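Local coordinates for protein metagenomic carboxyl esterase MGS0156 (Uncultured organism, PDB 5D8M) that probably hydrolyses carboxylic ester bonds as a serine esterase of the alpha/beta-hydrolase fold, at residues A[85-95]-A[149-160]; A[248-256]-A[265-276]. All coordinates share one frame; numbering follows the deposited sequence. Where two conformers were deposited one is given.

From the N terminus, residues 85-95 bring in strand 87-92 of the parallel sheet. The chain then leaves through strand 120-123, the edge strand beside it, and helix 132-143. Contact 1 closes this 53-residue loop when strand 151-157 pairs with the other side of 87-92 and turns into helix 159-170. Contact 2 follows in series, neither nested nor crossing: beyond strand 244-248, residues 248-256 are closed on 265-276 across only eight residues. The centres of contact 1 and contact 2 lie about 25 Å apart, their nearest atoms about 6 Å. His299 reaches both: its O accepts from His157 and its NE2 bonds weakly to Ser158 in contact 1, while its ND1 bonds to Asp276 in contact 2.

Contact 1: residues A[85-95]-A[149-160]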
loop_
_atom_site.group_PDB
_atom_site.type_symbol
_atom_site.label_atom_id
_atom_site.label_comp_id
_atom_site.label_asym_id
_atom_site.label_seq_id
_atom_site.Cartn_x
_atom_site.Cartn_y
_atom_site.Cartn_z
ATOM N N ALA A 85 15.752 -14.610 10.228
ATOM C CA ALA A 85 15.863 -14.745 8.765
ATOM C C ALA A 85 16.686 -13.640 8.066
ATOM O O ALA A 85 16.993 -13.740 6.888
ATOM C CB ALA A 85 14.470 -14.798 8.151
ATOM N N GLY A 86 17.021 -12.570 8.772
ATOM C CA GLY A 86 17.729 -11.468 8.132
ATOM C C GLY A 86 16.876 -10.710 7.108
ATOM O O GLY A 86 17.392 -10.184 6.125
ATOM N N ILE A 87 15.569 -10.660 7.332
ATOM C CA ILE A 87 14.672 -9.936 6.431
ATOM C C ILE A 87 14.684 -8.451 6.782
ATOM O O ILE A 87 14.676 -8.093 7.952
ATOM C CB ILE A 87 13.228 -10.500 6.496
ATOM C CG1 ILE A 87 13.203 -11.879 5.843
ATOM C CG2 ILE A 87 12.201 -9.544 5.828
ATOM C CD1 ILE A 87 11.855 -12.555 5.878
ATOM N N ARG A 88 14.741 -7.607 5.758
ATOM C CA ARG A 88 14.585 -6.176 5.916
ATOM C C ARG A 88 13.362 -5.702 5.142
ATOM O O ARG A 88 13.239 -5.951 3.951
ATOM C CB ARG A 88 15.830 -5.417 5.438
ATOM C CG ARG A 88 15.638 -3.898 5.461
ATOM C CD ARG A 88 16.926 -3.192 5.038
ATOM N NE ARG A 88 18.048 -3.537 5.904
ATOM C CZ ARG A 88 18.329 -2.928 7.047
ATOM N NH1 ARG A 88 17.585 -1.921 7.481
ATOM N NH2 ARG A 88 19.353 -3.330 7.757
ATOM N N LEU A 89 12.460 -5.038 5.851
ATOM C CA LEU A 89 11.297 -4.415 5.264
ATOM C C LEU A 89 11.707 -3.027 4.756
ATOM O O LEU A 89 12.143 -2.172 5.527
ATOM C CB LEU A 89 10.167 -4.311 6.293
ATOM C CG LEU A 89 9.843 -5.589 7.073
ATOM C CD1 LEU A 89 8.781 -5.294 8.152
ATOM C CD2 LEU A 89 9.380 -6.704 6.134
ATOM N N VAL A 90 11.623 -2.849 3.448
ATOM C CA VAL A 90 11.875 -1.571 2.818
ATOM C C VAL A 90 10.530 -0.898 2.566
ATOM O O VAL A 90 9.753 -1.330 1.715
ATOM C CB VAL A 90 12.665 -1.739 1.512
ATOM C CG1 VAL A 90 12.991 -0.368 0.934
ATOM C CG2 VAL A 90 13.967 -2.540 1.802
ATOM N N LEU A 91 10.274 0.149 3.334
ATOM C CA LEU A 91 9.010 0.861 3.357
ATOM C C LEU A 91 9.011 1.989 2.326
ATOM O O LEU A 91 9.871 2.832 2.354
ATOM C CB LEU A 91 8.755 1.437 4.746
ATOM C CG LEU A 91 8.933 0.485 5.927
ATOM C CD1 LEU A 91 8.883 1.239 7.292
ATOM C CD2 LEU A 91 7.864 -0.594 5.858
ATOM N N VAL A 92 8.050 1.976 1.414
ATOM C CA VAL A 92 7.969 2.992 0.390
ATOM C C VAL A 92 6.599 3.638 0.426
ATOM O O VAL A 92 5.593 2.971 0.138
ATOM C CB VAL A 92 8.213 2.400 -1.011
ATOM C CG1 VAL A 92 8.208 3.495 -2.058
ATOM C CG2 VAL A 92 9.528 1.595 -1.033
ATOM N N PRO A 93 6.546 4.950 0.736
ATOM C CA PRO A 93 5.258 5.646 0.852
ATOM C C PRO A 93 4.722 6.147 -0.467
ATOM O O PRO A 93 5.365 5.978 -1.497
ATOM C CB PRO A 93 5.584 6.829 1.767
ATOM C CG PRO A 93 6.969 7.169 1.387
ATOM C CD PRO A 93 7.666 5.825 1.132
ATOM N N GLY A 94 3.578 6.816 -0.415
ATOM C CA GLY A 94 2.887 7.246 -1.614
ATOM C C GLY A 94 2.790 8.742 -1.867
ATOM O O GLY A 94 3.636 9.523 -1.444
ATOM N N LEU A 95 1.747 9.119 -2.607
ATOM C CA LEU A 95 1.525 10.481 -3.038
ATOM C C LEU A 95 1.388 11.423 -1.839
ATOM O O LEU A 95 0.621 11.150 -0.920
ATOM C CB LEU A 95 0.255 10.555 -3.908
ATOM C CG LEU A 95 -0.022 11.856 -4.661
ATOM C CD1 LEU A 95 1.030 12.026 -5.740
ATOM C CD2 LEU A 95 -1.416 11.817 -5.271
ATOM N N ASN A 149 23.534 -9.210 2.420
ATOM C CA ASN A 149 22.983 -10.444 2.979
ATOM C C ASN A 149 21.527 -10.339 3.450
ATOM O O ASN A 149 20.916 -11.353 3.819
ATOM C CB ASN A 149 23.850 -10.921 4.136
ATOM C CG ASN A 149 25.198 -11.437 3.668
ATOM O OD1 ASN A 149 25.312 -11.989 2.572
ATOM N ND2 ASN A 149 26.228 -11.258 4.493
ATOM N N ASP A 150 20.981 -9.123 3.444
ATOM C CA ASP A 150 19.603 -8.920 3.869
ATOM C C ASP A 150 18.650 -9.471 2.831
ATOM O O ASP A 150 18.893 -9.356 1.632
ATOM C CB ASP A 150 19.294 -7.436 4.097
ATOM C CG ASP A 150 19.829 -6.911 5.425
ATOM O OD1 ASP A 150 20.319 -7.708 6.247
ATOM O OD2 ASP A 150 19.707 -5.687 5.659
ATOM N N THR A 151 17.561 -10.064 3.286
ATOM C CA THR A 151 16.496 -10.423 2.366
ATOM C C THR A 151 15.515 -9.249 2.234
ATOM O O THR A 151 14.875 -8.834 3.205
ATOM C CB THR A 151 15.790 -11.714 2.815
ATOM O OG1 THR A 151 16.751 -12.778 2.850
ATOM C CG2 THR A 151 14.712 -12.083 1.830
ATOM N N ILE A 152 15.438 -8.692 1.030
ATOM C CA ILE A 152 14.698 -7.461 0.795
ATOM C C ILE A 152 13.209 -7.724 0.546
ATOM O O ILE A 152 12.838 -8.433 -0.398
ATOM C CB ILE A 152 15.291 -6.691 -0.400
ATOM C CG1 ILE A 152 16.738 -6.300 -0.092
ATOM C CG2 ILE A 152 14.441 -5.475 -0.727
ATOM C CD1 ILE A 152 16.882 -5.383 1.139
ATOM N N VAL A 153 12.371 -7.182 1.429
ATOM C CA VAL A 153 10.926 -7.261 1.272
ATOM C C VAL A 153 10.340 -5.851 1.263
ATOM O O VAL A 153 10.307 -5.183 2.291
ATOM C CB VAL A 153 10.282 -8.105 2.398
ATOM C CG1 VAL A 153 8.730 -8.049 2.303
ATOM C CG2 VAL A 153 10.787 -9.545 2.324
ATOM N N PHE A 154 9.900 -5.383 0.098
ATOM C CA PHE A 154 9.253 -4.078 0.019
ATOM C C PHE A 154 7.887 -4.149 0.683
ATOM O O PHE A 154 7.151 -5.118 0.487
ATOM C CB PHE A 154 9.080 -3.618 -1.436
ATOM C CG PHE A 154 10.370 -3.182 -2.101
ATOM C CD1 PHE A 154 10.893 -1.926 -1.859
ATOM C CD2 PHE A 154 11.050 -4.035 -2.971
ATOM C CE1 PHE A 154 12.074 -1.499 -2.468
ATOM C CE2 PHE A 154 12.236 -3.615 -3.590
ATOM C CZ PHE A 154 12.742 -2.336 -3.340
ATOM N N VAL A 155 7.579 -3.132 1.486
ATOM C CA VAL A 155 6.234 -2.926 1.991
ATOM C C VAL A 155 5.844 -1.519 1.600
ATOM O O VAL A 155 6.474 -0.552 2.036
ATOM C CB VAL A 155 6.140 -3.106 3.510
ATOM C CG1 VAL A 155 4.706 -2.910 3.967
ATOM C CG2 VAL A 155 6.635 -4.515 3.896
ATOM N N THR A 156 4.855 -1.418 0.720
ATOM C CA THR A 156 4.600 -0.186 0.002
ATOM C C THR A 156 3.190 0.278 0.281
ATOM O O THR A 156 2.328 -0.540 0.618
ATOM C CB THR A 156 4.806 -0.397 -1.536
ATOM O OG1 THR A 156 3.834 -1.327 -2.048
ATOM C CG2 THR A 156 6.175 -1.000 -1.824
ATOM N N HIS A 157 2.948 1.582 0.135
ATOM C CA HIS A 157 1.620 2.141 0.353
ATOM C C HIS A 157 1.256 3.042 -0.828
ATOM O O HIS A 157 2.090 3.833 -1.302
ATOM C CB HIS A 157 1.582 2.931 1.681
ATOM C CG HIS A 157 0.259 3.584 1.976
ATOM N ND1 HIS A 157 0.127 4.944 2.154
ATOM C CD2 HIS A 157 -0.978 3.060 2.143
ATOM C CE1 HIS A 157 -1.132 5.232 2.427
ATOM N NE2 HIS A 157 -1.824 4.106 2.434
ATOM N N SER A 158 0.021 2.891 -1.305
ATOM C CA SER A 158 -0.511 3.802 -2.309
ATOM C C SER A 158 0.361 3.851 -3.577
ATOM O O SER A 158 0.689 2.838 -4.177
ATOM C CB SER A 158 -0.643 5.188 -1.685
ATOM O OG SER A 158 -1.366 6.078 -2.514
ATOM N N LYS A 159 0.767 5.060 -3.953
ATOM C CA LYS A 159 1.621 5.224 -5.136
ATOM C C LYS A 159 2.996 4.538 -4.981
ATOM O O LYS A 159 3.675 4.219 -5.973
ATOM C CB LYS A 159 1.799 6.720 -5.447
ATOM C CG LYS A 159 2.601 6.993 -6.737
ATOM C CD LYS A 159 2.545 8.465 -7.141
ATOM C CE LYS A 159 3.674 8.805 -8.117
ATOM N NZ LYS A 159 5.027 8.705 -7.421
ATOM N N GLY A 160 3.417 4.322 -3.737
ATOM C CA GLY A 160 4.694 3.659 -3.487
ATOM C C GLY A 160 4.776 2.284 -4.114
ATOM O O GLY A 160 5.847 1.825 -4.545
HETATM O O HOH W 1 18.835 -12.917 4.610
HETATM O O HOH W 2 16.098 -15.107 4.448
HETATM O O HOH W 3 2.089 6.786 2.105
#
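Arg88 and Asp150 join the starts of two neighbouring parallel strands, 87-92 and 151-157, by a salt bridge. Arg88 CB already lies 3.9 Å from Asp150 OD2. CG runs on anti to the backbone N (chi1 174°), and CD passes the same oxygen before a bend at chi3 turns the guanidinium edge toward it. There NE donates to OD2 of Asp150 at 2.7 Å, within the guanidinium plane but on the anti side of the oxygen and tilted from the carboxylate plane. NH2 of Arg88 adds a weak bond to that oxygen, while NH1 reaches Thr122 on strand 120-123. A methionine here would probably leave the Asp150 carboxylate without its positive mate and cut the side-chain tie to Thr122.

Beyond this pair the backbones exchange seven hydrogen bonds, from Thr151 N to Gly86 O (2.8 Å) up to His157 N to Val92 O (3.0 Å). On the face of Val90 and Val92, Phe154 packs against both valines: CG2 of Val92 meets the ring edge at CD1 (3.9 Å), CG1 of Val90 comes obliquely to CE1 (3.7 Å), and Ile139 and Val164 of the flanking helices touch the same cluster. On the other face, Leu91 lies alongside Val155 and points the same way, its CD2 3.8 Å from Val155 CB.

At the C-terminal ends Gly94 passes closely by Ser158, and water 3 links Gly94 N to His157 ND1, while NE2 of that ring bonds to His299 O. Gly160 brings its CA to within 3.1 Å of Pro93 O, where a side chain would collide. Ser158, with a positive phi of 57° at the sharp turn from strand 151-157 into helix 159-170, fits the nucleophile elbow of an alpha/beta hydrolase.

Contact 2: residues A[248-256]-A[265-276]; sequences LAAFASREE and YDILAKTDALND
Phe251 and Leu274 form the tight part of this contact. The two side chains run side by side, and Leu274 CG sits over one ring face, 3.8 Å from the Phe251 centroid, in a CH-pi contact. With chi1 at 65°, Phe251 holds its ring between its backbone N and carbonyl carbon, and CB packs 3.3 Å from Asn275 O; Trp65 stacks on the same ring. Nearby, CB of Ala250 touches CB of Asp276. Tyr265 packs across Arg254, whose CB lies 3.6 Å from Tyr265 CE2.

The backbones are held more loosely, through water. Water 5 bridges Ala252 N and Asn275 O. Water 6 accepts a hydrogen bond from Tyr265 OH and donates to the carbonyls of Ala252 and Ala273. Water 4 links Ala250 N to Asp276 OD2, which also accepts from His299 ND1, while OD1 accepts from the backbone N of Leu278 and Val279.

At the solvent side, extended Arg254 meets the Asp266 carboxylate along one guanidinium edge: NE bonds to OD1 and NH1 to OD2, each at 2.8 Å, on the syn lone pairs with the two planes 14° apart. The chemistry implies a loop pinned by apolar packing and an outer ion pair, with Asp276 the probable acid of a Ser-His-Asp catalytic triad.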
loop_
_atom_site.group_PDB
_atom_site.type_symbol
_atom_site.label_atom_id
_atom_site.label_comp_id
_atom_site.label_asym_id
_atom_site.label_seq_id
_atom_site.Cartn_x
_atom_site.Cartn_y
_atom_site.Cartn_z
ATOM N N LEU A 248 -2.689 -6.279 0.067
ATOM C CA LEU A 248 -3.753 -5.968 1.013
ATOM C C LEU A 248 -4.545 -4.814 0.428
ATOM O O LEU A 248 -3.956 -3.820 0.013
ATOM C CB LEU A 248 -3.186 -5.586 2.376
ATOM C CG LEU A 248 -2.560 -6.736 3.161
ATOM C CD1 LEU A 248 -1.528 -6.165 4.140
ATOM C CD2 LEU A 248 -3.630 -7.491 3.934
ATOM N N ALA A 249 -5.866 -4.963 0.356
ATOM C CA ALA A 249 -6.712 -3.889 -0.139
ATOM C C ALA A 249 -7.667 -3.392 0.957
ATOM O O ALA A 249 -8.568 -4.110 1.374
ATOM C CB ALA A 249 -7.491 -4.360 -1.368
ATOM N N ALA A 250 -7.468 -2.155 1.418
ATOM C CA ALA A 250 -8.257 -1.638 2.533
ATOM C C ALA A 250 -9.598 -1.049 2.100
ATOM O O ALA A 250 -9.747 -0.544 0.974
ATOM C CB ALA A 250 -7.455 -0.596 3.292
ATOM N N PHE A 251 -10.580 -1.150 3.001
ATOM C CA PHE A 251 -11.756 -0.308 2.956
ATOM C C PHE A 251 -12.414 -0.320 4.319
ATOM O O PHE A 251 -12.253 -1.267 5.083
ATOM C CB PHE A 251 -12.735 -0.760 1.852
ATOM C CG PHE A 251 -13.351 -2.127 2.066
ATOM C CD1 PHE A 251 -12.751 -3.271 1.547
ATOM C CD2 PHE A 251 -14.551 -2.257 2.739
ATOM C CE1 PHE A 251 -13.335 -4.522 1.724
ATOM C CE2 PHE A 251 -15.146 -3.500 2.914
ATOM C CZ PHE A 251 -14.537 -4.638 2.409
ATOM N N ALA A 252 -13.140 0.747 4.618
ATOM C CA ALA A 252 -13.931 0.843 5.826
ATOM C C ALA A 252 -15.313 1.339 5.437
ATOM O O ALA A 252 -15.506 1.814 4.322
ATOM C CB ALA A 252 -13.282 1.783 6.829
ATOM N N SER A 253 -16.270 1.246 6.353
ATOM C CA SER A 253 -17.587 1.808 6.111
ATOM C C SER A 253 -17.426 3.305 6.008
ATOM O O SER A 253 -16.393 3.843 6.414
ATOM C CB SER A 253 -18.562 1.446 7.231
ATOM O OG SER A 253 -18.115 2.001 8.461
ATOM N N ARG A 254 -18.443 3.985 5.486
ATOM C CA ARG A 254 -18.375 5.434 5.375
ATOM C C ARG A 254 -18.130 6.107 6.727
ATOM O O ARG A 254 -17.305 7.007 6.840
ATOM C CB ARG A 254 -19.653 5.978 4.749
ATOM C CG ARG A 254 -19.536 7.432 4.421
ATOM C CD ARG A 254 -20.794 7.979 3.809
ATOM N NE ARG A 254 -20.533 9.300 3.248
ATOM C CZ ARG A 254 -20.522 10.439 3.941
ATOM N NH1 ARG A 254 -20.278 11.585 3.310
ATOM N NH2 ARG A 254 -20.755 10.447 5.251
ATOM N N GLU A 255 -18.815 5.645 7.766
ATOM C CA GLU A 255 -18.683 6.280 9.068
ATOM C C GLU A 255 -17.332 6.002 9.746
ATOM O O GLU A 255 -16.928 6.757 10.623
ATOM C CB GLU A 255 -19.837 5.858 9.992
ATOM C CG GLU A 255 -19.761 4.458 10.552
ATOM C CD GLU A 255 -20.818 4.204 11.630
ATOM O OE1 GLU A 255 -20.663 3.228 12.400
ATOM O OE2 GLU A 255 -21.803 4.975 11.711
ATOM N N GLU A 256 -16.636 4.937 9.347
ATOM C CA GLU A 256 -15.287 4.686 9.874
ATOM C C GLU A 256 -14.198 5.158 8.916
ATOM O O GLU A 256 -13.025 4.784 9.041
ATOM C CB GLU A 256 -15.104 3.202 10.197
ATOM C CG GLU A 256 -16.035 2.702 11.320
ATOM C CD GLU A 256 -15.880 3.474 12.644
ATOM O OE1 GLU A 256 -14.767 3.964 12.948
ATOM O OE2 GLU A 256 -16.883 3.585 13.398
ATOM N N TYR A 265 -14.362 9.204 -0.972
ATOM C CA TYR A 265 -15.087 7.957 -0.762
ATOM C C TYR A 265 -16.447 7.973 -1.467
ATOM O O TYR A 265 -16.867 6.977 -2.052
ATOM C CB TYR A 265 -15.297 7.707 0.729
ATOM C CG TYR A 265 -16.178 6.510 1.012
ATOM C CD1 TYR A 265 -15.626 5.237 1.154
ATOM C CD2 TYR A 265 -17.545 6.650 1.151
ATOM C CE1 TYR A 265 -16.437 4.140 1.411
ATOM C CE2 TYR A 265 -18.353 5.571 1.404
ATOM C CZ TYR A 265 -17.798 4.325 1.536
ATOM O OH TYR A 265 -18.627 3.256 1.797
ATOM N N ASP A 266 -17.135 9.110 -1.385
ATOM C CA ASP A 266 -18.479 9.224 -1.906
ATOM C C ASP A 266 -18.494 9.149 -3.437
ATOM O O ASP A 266 -19.411 8.599 -4.024
ATOM C CB ASP A 266 -19.137 10.526 -1.438
ATOM C CG ASP A 266 -19.560 10.484 0.042
ATOM O OD1 ASP A 266 -19.633 9.377 0.642
ATOM O OD2 ASP A 266 -19.847 11.563 0.591
ATOM N N ILE A 267 -17.460 9.678 -4.076
ATOM C CA ILE A 267 -17.343 9.549 -5.512
ATOM C C ILE A 267 -17.156 8.086 -5.916
ATOM O O ILE A 267 -17.877 7.576 -6.791
ATOM C CB ILE A 267 -16.180 10.383 -6.045
ATOM C CG1 ILE A 267 -16.468 11.865 -5.793
ATOM C CG2 ILE A 267 -15.999 10.132 -7.547
ATOM C CD1 ILE A 267 -15.285 12.756 -6.122
ATOM N N LEU A 268 -16.201 7.420 -5.290
ATOM C CA LEU A 268 -15.882 6.032 -5.625
ATOM C C LEU A 268 -17.038 5.083 -5.298
ATOM O O LEU A 268 -17.328 4.145 -6.065
ATOM C CB LEU A 268 -14.609 5.593 -4.899
ATOM C CG LEU A 268 -13.324 6.357 -5.274
ATOM C CD1 LEU A 268 -12.118 5.787 -4.546
ATOM C CD2 LEU A 268 -13.101 6.303 -6.762
ATOM N N ALA A 269 -17.730 5.359 -4.195
ATOM C CA ALA A 269 -18.842 4.516 -3.756
ATOM C C ALA A 269 -20.020 4.528 -4.719
ATOM O O ALA A 269 -20.872 3.664 -4.620
ATOM C CB ALA A 269 -19.306 4.935 -2.372
ATOM N N LYS A 270 -20.079 5.492 -5.643
ATOM C CA LYS A 270 -21.143 5.495 -6.641
ATOM C C LYS A 270 -21.155 4.211 -7.471
ATOM O O LYS A 270 -22.217 3.800 -7.926
ATOM C CB LYS A 270 -21.033 6.695 -7.586
ATOM C CG LYS A 270 -21.377 8.014 -6.945
ATOM C CD LYS A 270 -22.762 7.990 -6.348
ATOM C CE LYS A 270 -23.075 9.305 -5.643
ATOM N NZ LYS A 270 -24.349 9.910 -6.137
ATOM N N THR A 271 -19.990 3.593 -7.681
ATOM C CA THR A 271 -19.934 2.293 -8.366
ATOM C C THR A 271 -19.271 1.174 -7.528
ATOM O O THR A 271 -19.486 -0.004 -7.801
ATOM C CB THR A 271 -19.182 2.381 -9.694
ATOM O OG1 THR A 271 -17.825 2.741 -9.440
ATOM C CG2 THR A 271 -19.808 3.417 -10.625
ATOM N N ASP A 272 -18.468 1.526 -6.527
ATOM C CA ASP A 272 -17.847 0.497 -5.680
ATOM C C ASP A 272 -17.622 0.951 -4.222
ATOM O O ASP A 272 -16.685 1.680 -3.905
ATOM C CB ASP A 272 -16.518 0.014 -6.297
ATOM C CG ASP A 272 -16.154 -1.436 -5.869
ATOM O OD1 ASP A 272 -16.536 -1.868 -4.750
ATOM O OD2 ASP A 272 -15.483 -2.148 -6.656
ATOM N N ALA A 273 -18.499 0.475 -3.345
ATOM C CA ALA A 273 -18.425 0.750 -1.923
ATOM C C ALA A 273 -17.201 0.143 -1.258
ATOM O O ALA A 273 -16.863 0.518 -0.142
ATOM C CB ALA A 273 -19.695 0.247 -1.241
ATOM N N LEU A 274 -16.528 -0.794 -1.929
ATOM C CA LEU A 274 -15.339 -1.398 -1.345
ATOM C C LEU A 274 -14.153 -0.583 -1.807
ATOM O O LEU A 274 -13.446 -0.968 -2.737
ATOM C CB LEU A 274 -15.174 -2.866 -1.749
ATOM C CG LEU A 274 -15.980 -3.871 -0.927
ATOM C CD1 LEU A 274 -17.476 -3.657 -1.059
ATOM C CD2 LEU A 274 -15.643 -5.291 -1.370
ATOM N N ASN A 275 -13.974 0.568 -1.166
ATOM C CA ASN A 275 -12.898 1.486 -1.488
ATOM C C ASN A 275 -12.427 2.151 -0.198
ATOM O O ASN A 275 -13.204 2.294 0.742
ATOM C CB ASN A 275 -13.348 2.550 -2.496
ATOM C CG ASN A 275 -14.165 3.673 -1.846
ATOM O OD1 ASN A 275 -13.602 4.647 -1.328
ATOM N ND2 ASN A 275 -15.492 3.565 -1.914
ATOM N N ASP A 276 -11.170 2.573 -0.159
ATOM C CA ASP A 276 -10.606 3.104 1.082
ATOM C C ASP A 276 -10.621 4.629 1.124
ATOM O O ASP A 276 -10.003 5.235 1.990
ATOM C CB ASP A 276 -9.177 2.600 1.288
ATOM C CG ASP A 276 -8.202 3.103 0.221
ATOM O OD1 ASP A 276 -8.496 4.069 -0.510
ATOM O OD2 ASP A 276 -7.096 2.539 0.142
HETATM O O HOH W 4 -6.828 -0.180 -0.561
HETATM O O HOH W 5 -12.923 3.444 3.312
HETATM O O HOH W 6 -17.478 1.071 2.393
#